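Local coordinates for cellulose-binding protein (PDB 2YHG) that probably binds polysaccharide and, in this C-terminal part of the protein with its nucleoside hydrolase-like domain, may hydrolyse glycosidic bonds, at residues L249-N253 / W267-F271. Numbering follows the deposited sequence.
Sequences LHMAN and WGGRF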
# COMPACT_ATOMS: atom_id res chain seq x y z
N LEU A 249 -0.79 0.03 2.61
CA LEU A 249 -1.76 -1.05 2.48
C LEU A 249 -2.16 -1.23 1.02
O LEU A 249 -2.55 -2.35 0.64
CB LEU A 249 -3.01 -0.80 3.34
CG LEU A 249 -2.78 -0.69 4.83
CD1 LEU A 249 -4.16 -0.63 5.52
CD2 LEU A 249 -1.94 -1.85 5.36
N HIS A 250 -2.07 -0.20 0.20
CA HIS A 250 -2.37 -0.31 -1.23
C HIS A 250 -1.55 -1.44 -1.87
O HIS A 250 -2.07 -2.09 -2.80
CB HIS A 250 -2.03 1.05 -1.86
CG HIS A 250 -2.45 1.16 -3.28
ND1 HIS A 250 -3.72 0.87 -3.70
CD2 HIS A 250 -1.74 1.56 -4.37
CE1 HIS A 250 -3.76 1.06 -5.00
NE2 HIS A 250 -2.58 1.49 -5.44
N MET A 251 -0.33 -1.65 -1.42
CA MET A 251 0.61 -2.60 -1.98
C MET A 251 0.78 -3.86 -1.14
O MET A 251 1.71 -4.63 -1.38
CB MET A 251 1.96 -1.95 -2.25
CG MET A 251 1.89 -0.58 -2.92
SD MET A 251 1.87 0.71 -1.62
CE MET A 251 1.92 2.21 -2.55
N ALA A 252 -0.09 -4.09 -0.17
CA ALA A 252 0.09 -5.17 0.79
C ALA A 252 -0.24 -6.55 0.24
O ALA A 252 0.14 -7.53 0.87
CB ALA A 252 -0.76 -4.91 2.02
N ASN A 253 -1.08 -6.63 -0.81
CA ASN A 253 -1.72 -7.86 -1.19
C ASN A 253 -1.70 -8.07 -2.69
O ASN A 253 -2.69 -7.82 -3.38
CB ASN A 253 -3.18 -7.86 -0.74
CG ASN A 253 -3.35 -7.74 0.74
OD1 ASN A 253 -3.09 -8.67 1.48
ND2 ASN A 253 -3.87 -6.61 1.18
N TRP A 267 -6.74 -2.78 0.05
CA TRP A 267 -6.62 -2.22 1.38
C TRP A 267 -6.16 -0.77 1.42
O TRP A 267 -6.26 -0.13 2.47
CB TRP A 267 -5.70 -3.07 2.22
CG TRP A 267 -6.13 -4.42 2.64
CD1 TRP A 267 -7.22 -5.13 2.23
CD2 TRP A 267 -5.44 -5.22 3.60
NE1 TRP A 267 -7.26 -6.34 2.91
CE2 TRP A 267 -6.18 -6.40 3.76
CE3 TRP A 267 -4.28 -5.03 4.35
CZ2 TRP A 267 -5.81 -7.40 4.65
CZ3 TRP A 267 -3.92 -6.02 5.25
CH2 TRP A 267 -4.69 -7.19 5.41
N GLY A 268 -5.65 -0.23 0.31
CA GLY A 268 -5.38 1.19 0.22
C GLY A 268 -6.48 2.01 -0.42
O GLY A 268 -6.29 3.22 -0.66
N GLY A 269 -7.61 1.39 -0.71
CA GLY A 269 -8.73 2.06 -1.35
C GLY A 269 -8.83 1.80 -2.83
O GLY A 269 -8.04 1.06 -3.44
N ARG A 270 -9.85 2.42 -3.42
CA ARG A 270 -10.21 2.25 -4.84
C ARG A 270 -10.29 3.63 -5.49
O ARG A 270 -10.89 4.53 -4.91
CB ARG A 270 -11.56 1.53 -4.95
CG ARG A 270 -11.91 1.16 -6.35
CD ARG A 270 -13.14 0.27 -6.43
NE ARG A 270 -14.33 0.86 -5.76
CZ ARG A 270 -15.08 1.82 -6.29
NH1 ARG A 270 -14.83 2.27 -7.50
NH2 ARG A 270 -16.07 2.34 -5.59
N PHE A 271 -9.69 3.75 -6.66
CA PHE A 271 -9.52 5.05 -7.32
C PHE A 271 -10.06 4.95 -8.74
O PHE A 271 -9.34 4.60 -9.66
CB PHE A 271 -8.05 5.45 -7.30
CG PHE A 271 -7.48 5.39 -5.90
CD1 PHE A 271 -7.68 6.44 -5.01
CD2 PHE A 271 -6.80 4.30 -5.44
CE1 PHE A 271 -7.22 6.38 -3.72
CE2 PHE A 271 -6.33 4.23 -4.14
CZ PHE A 271 -6.58 5.27 -3.28
O HOH W 1 -4.31 -4.31 -0.76
O HOH W 2 -5.83 -0.63 -2.54
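With CG opposite its own carbonyl carbon (chi1 -61°), N253 carries its amide over W267, whose indole is swung toward it by a similar first torsion. ND2 hangs over the centre of the indole, 3.2 Å from CD2 of W267, and the amide plane stands 74° from the ring, so the amide meets the face nitrogen-first. The same ND2 donates to a water that also accepts from W267 N and donates to L249 O. L249 O also takes A252 N at 3.1 Å, closing the type I turn of 249-252. CB of L249 packs 3.7 Å from CB of W267 and, with CD1, covers W267 O, a buried carbonyl without a hydrogen-bond partner. No direct hydrogen bond joins the segments. A second water takes G268 N, donates to G269 O, and lies in the imidazole plane 2.8 Å from H250 ND1. CA of H250 comes within 3.7 Å of CA of G268, which has no side chain to obstruct it. The edge of F271 points at the face of H250 in an offset edge-to-face pair, planes at 84° and centroids 5.8 Å apart. H250 NE2 is hydrogen-bonded to P259 O, and W267 NE1 to Y429 OH of strand 427-436. Both segments belong to the nucleoside hydrolase-like region; L249 and W267 pack on helix 308-323, while H250 and F271 lean on edge strand 203-207 of the parallel sheet.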